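Local coordinates for PTS system, IIA component (PDB 5T3U), which probably takes part in phosphoryl transfer as the mannose-family IIA component of a sugar phosphotransferase system associated with fucose utilization, at residues N59-L64 with Q69-L74. Sequence-based numbering, arbitrary orientation.
Sequences NQVDEL and QEVIVL
Val71, which contributes more buried surface than any other residue here, meets both Leu64 and Val61 with its two methyls. Its CG2 lies 3.7 Å from Leu64 CB and 4.1 Å from Leu64 C, so the methyl rests against the base of the side chain and the helix backbone rather than against the leucine's branch. Placing CG1 trans to the backbone N (chi1 172°) sets that methyl between Val61 and Leu64, with Val71 CG1 4.5 Å from Val61 CG1, at the limit of contact. Two residues along the strand, Val73 CG2 touches Val61 CG2 at 4.0 Å, the two side chains crossing at nearly a right angle. No hydrogen bond links the segments; all four touching residues are buried and the side chains meet through carbon atoms alone. Leu12 and Val96, from the strands to either side, and Phe90 of helix 81-90 also pack on Val61. The axes of 59-64 and 70-74 approach to 8.7 Å, their directions 148° apart, thus roughly antiparallel; a short turn joins them. This is the helix-to-strand half of a beta-alpha-beta crossover, of the usual right-handed kind, in the parallel, 2-1-3-4 ordered alpha/beta sandwich of mannose-family IIA domains.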
ATOM      1  N   ASN A  59     -20.172 -10.733  -3.527  1.00 31.31           N
ATOM      2  CA  ASN A  59     -20.268 -11.011  -4.963  1.00 31.65           C
ATOM      3  C   ASN A  59     -18.934 -11.059  -5.694  1.00 31.09           C
ATOM      4  O   ASN A  59     -18.736 -11.916  -6.551  1.00 31.30           O
ATOM      5  CB  ASN A  59     -21.206  -9.981  -5.642  1.00 32.74           C
ATOM      6  CG  ASN A  59     -22.687 -10.273  -5.395  1.00 36.83           C
ATOM      7  OD1 ASN A  59     -23.058 -11.347  -4.900  1.00 40.65           O
ATOM      8  ND2 ASN A  59     -23.546  -9.316  -5.746  1.00 41.03           N
ATOM      9  N   GLN A  60     -18.011 -10.146  -5.372  1.00 31.26           N
ATOM     10  CA  GLN A  60     -16.649 -10.183  -5.967  1.00 30.12           C
ATOM     11  C   GLN A  60     -15.910 -11.476  -5.625  1.00 29.86           C
ATOM     12  O   GLN A  60     -15.267 -12.074  -6.507  1.00 29.28           O
ATOM     13  CB  GLN A  60     -15.780  -8.979  -5.533  1.00 30.79           C
ATOM     14  CG  GLN A  60     -16.324  -7.613  -5.894  1.00 30.80           C
ATOM     15  CD  GLN A  60     -16.158  -7.293  -7.355  1.00 35.99           C
ATOM     16  OE1 GLN A  60     -16.824  -7.885  -8.213  1.00 37.71           O
ATOM     17  NE2 GLN A  60     -15.258  -6.327  -7.662  1.00 36.83           N
ATOM     18  N   VAL A  61     -15.983 -11.915  -4.367  1.00 29.13           N
ATOM     19  CA  VAL A  61     -15.270 -13.145  -3.981  1.00 29.49           C
ATOM     20  C   VAL A  61     -15.913 -14.386  -4.641  1.00 30.82           C
ATOM     21  O   VAL A  61     -15.205 -15.231  -5.204  1.00 30.48           O
ATOM     22  CB  VAL A  61     -15.152 -13.352  -2.460  1.00 29.35           C
ATOM     23  CG1 VAL A  61     -14.522 -14.720  -2.148  1.00 27.63           C
ATOM     24  CG2 VAL A  61     -14.318 -12.253  -1.792  1.00 28.73           C
ATOM     25  N   ASP A  62     -17.250 -14.475  -4.581  1.00 31.80           N
ATOM     26  CA  ASP A  62     -18.002 -15.582  -5.192  1.00 32.36           C
ATOM     27  C   ASP A  62     -17.698 -15.710  -6.679  1.00 32.52           C
ATOM     28  O   ASP A  62     -17.410 -16.802  -7.173  1.00 33.03           O
ATOM     29  CB  ASP A  62     -19.517 -15.372  -5.016  1.00 32.56           C
ATOM     30  CG  ASP A  62     -19.979 -15.546  -3.581  1.00 33.19           C
ATOM     31  OD1 ASP A  62     -19.244 -16.143  -2.762  1.00 33.84           O
ATOM     32  OD2 ASP A  62     -21.111 -15.108  -3.266  1.00 34.80           O
ATOM     33  N   GLU A  63     -17.748 -14.597  -7.391  1.00 32.37           N
ATOM     34  CA  GLU A  63     -17.479 -14.619  -8.826  1.00 33.41           C
ATOM     35  C   GLU A  63     -16.047 -14.988  -9.198  1.00 32.93           C
ATOM     36  O   GLU A  63     -15.801 -15.638 -10.213  1.00 33.05           O
ATOM     37  CB  GLU A  63     -17.915 -13.311  -9.477  1.00 33.70           C
ATOM     38  CG  GLU A  63     -19.431 -13.236  -9.574  1.00 37.87           C
ATOM     39  CD  GLU A  63     -19.948 -11.833  -9.814  1.00 43.65           C
ATOM     40  OE1 GLU A  63     -21.019 -11.518  -9.247  1.00 48.31           O
ATOM     41  OE2 GLU A  63     -19.299 -11.052 -10.555  1.00 45.15           O
ATOM     42  N   LEU A  64     -15.101 -14.622  -8.345  1.00 32.92           N
ATOM     43  CA  LEU A  64     -13.720 -14.995  -8.560  1.00 31.61           C
ATOM     44  C   LEU A  64     -13.590 -16.495  -8.337  1.00 31.59           C
ATOM     45  O   LEU A  64     -12.832 -17.155  -9.039  1.00 31.81           O
ATOM     46  CB  LEU A  64     -12.773 -14.150  -7.680  1.00 30.78           C
ATOM     47  CG  LEU A  64     -12.433 -12.745  -8.241  1.00 30.03           C
ATOM     48  CD1 LEU A  64     -11.655 -11.873  -7.229  1.00 26.40           C
ATOM     49  CD2 LEU A  64     -11.658 -12.816  -9.584  1.00 28.82           C
ATOM     50  N   GLN A  69      -9.597 -21.657  -8.294  1.00 31.87           N
ATOM     51  CA  GLN A  69      -9.777 -22.613  -7.189  1.00 33.86           C
ATOM     52  C   GLN A  69      -9.734 -21.969  -5.796  1.00 34.49           C
ATOM     53  O   GLN A  69     -10.445 -22.413  -4.882  1.00 34.62           O
ATOM     54  CB  GLN A  69      -8.715 -23.709  -7.238  1.00 33.68           C
ATOM     55  CG  GLN A  69      -8.856 -24.681  -8.410  1.00 35.76           C
ATOM     56  CD  GLN A  69      -7.755 -25.728  -8.351  1.00 40.30           C
ATOM     57  OE1 GLN A  69      -6.803 -25.693  -9.128  1.00 44.69           O
ATOM     58  NE2 GLN A  69      -7.843 -26.616  -7.382  1.00 40.32           N
ATOM     59  N   GLU A  70      -8.868 -20.967  -5.630  1.00 34.46           N
ATOM     60  CA  GLU A  70      -8.774 -20.207  -4.397  1.00 34.67           C
ATOM     61  C   GLU A  70      -8.825 -18.709  -4.675  1.00 34.04           C
ATOM     62  O   GLU A  70      -8.620 -18.271  -5.823  1.00 34.45           O
ATOM     63  CB  GLU A  70      -7.427 -20.455  -3.762  1.00 35.72           C
ATOM     64  CG  GLU A  70      -7.109 -21.856  -3.382  1.00 41.36           C
ATOM     65  CD  GLU A  70      -5.656 -21.954  -2.992  1.00 47.94           C
ATOM     66  OE1 GLU A  70      -4.928 -20.920  -3.058  1.00 51.30           O
ATOM     67  OE2 GLU A  70      -5.238 -23.061  -2.624  1.00 53.05           O
ATOM     68  N   VAL A  71      -9.092 -17.921  -3.630  1.00 32.47           N
ATOM     69  CA  VAL A  71      -9.001 -16.459  -3.715  1.00 30.93           C
ATOM     70  C   VAL A  71      -8.205 -15.916  -2.507  1.00 30.20           C
ATOM     71  O   VAL A  71      -8.415 -16.338  -1.365  1.00 30.03           O
ATOM     72  CB  VAL A  71     -10.404 -15.820  -3.832  1.00 31.16           C
ATOM     73  CG1 VAL A  71     -10.351 -14.277  -3.715  1.00 32.08           C
ATOM     74  CG2 VAL A  71     -11.055 -16.220  -5.130  1.00 30.89           C
ATOM     75  N   ILE A  72      -7.268 -15.009  -2.772  1.00 28.87           N
ATOM     76  CA  ILE A  72      -6.653 -14.211  -1.719  1.00 27.22           C
ATOM     77  C   ILE A  72      -7.303 -12.830  -1.732  1.00 26.62           C
ATOM     78  O   ILE A  72      -7.361 -12.158  -2.753  1.00 26.23           O
ATOM     79  CB  ILE A  72      -5.102 -14.153  -1.861  1.00 28.85           C
ATOM     80  CG1 ILE A  72      -4.538 -15.580  -1.871  1.00 29.17           C
ATOM     81  CG2 ILE A  72      -4.424 -13.357  -0.666  1.00 25.45           C
ATOM     82  CD1 ILE A  72      -3.071 -15.630  -2.189  1.00 34.29           C
ATOM     83  N   VAL A  73      -7.863 -12.461  -0.588  1.00 25.66           N
ATOM     84  CA  VAL A  73      -8.374 -11.138  -0.350  1.00 24.87           C
ATOM     85  C   VAL A  73      -7.259 -10.337   0.331  1.00 24.83           C
ATOM     86  O   VAL A  73      -6.730 -10.744   1.391  1.00 24.30           O
ATOM     87  CB  VAL A  73      -9.639 -11.178   0.567  1.00 25.04           C
ATOM     88  CG1 VAL A  73     -10.192  -9.775   0.804  1.00 23.63           C
ATOM     89  CG2 VAL A  73     -10.726 -12.070  -0.041  1.00 25.01           C
ATOM     90  N   LEU A  74      -6.896  -9.218  -0.285  1.00 24.69           N
ATOM     91  CA  LEU A  74      -5.956  -8.262   0.330  1.00 24.69           C
ATOM     92  C   LEU A  74      -6.763  -7.096   0.850  1.00 25.25           C
ATOM     93  O   LEU A  74      -7.564  -6.508   0.108  1.00 24.44           O
ATOM     94  CB  LEU A  74      -4.929  -7.774  -0.686  1.00 24.33           C
ATOM     95  CG  LEU A  74      -4.052  -8.838  -1.359  1.00 25.53           C
ATOM     96  CD1 LEU A  74      -3.043  -8.136  -2.293  1.00 24.10           C
ATOM     97  CD2 LEU A  74      -3.350  -9.765  -0.351  1.00 24.26           C
TER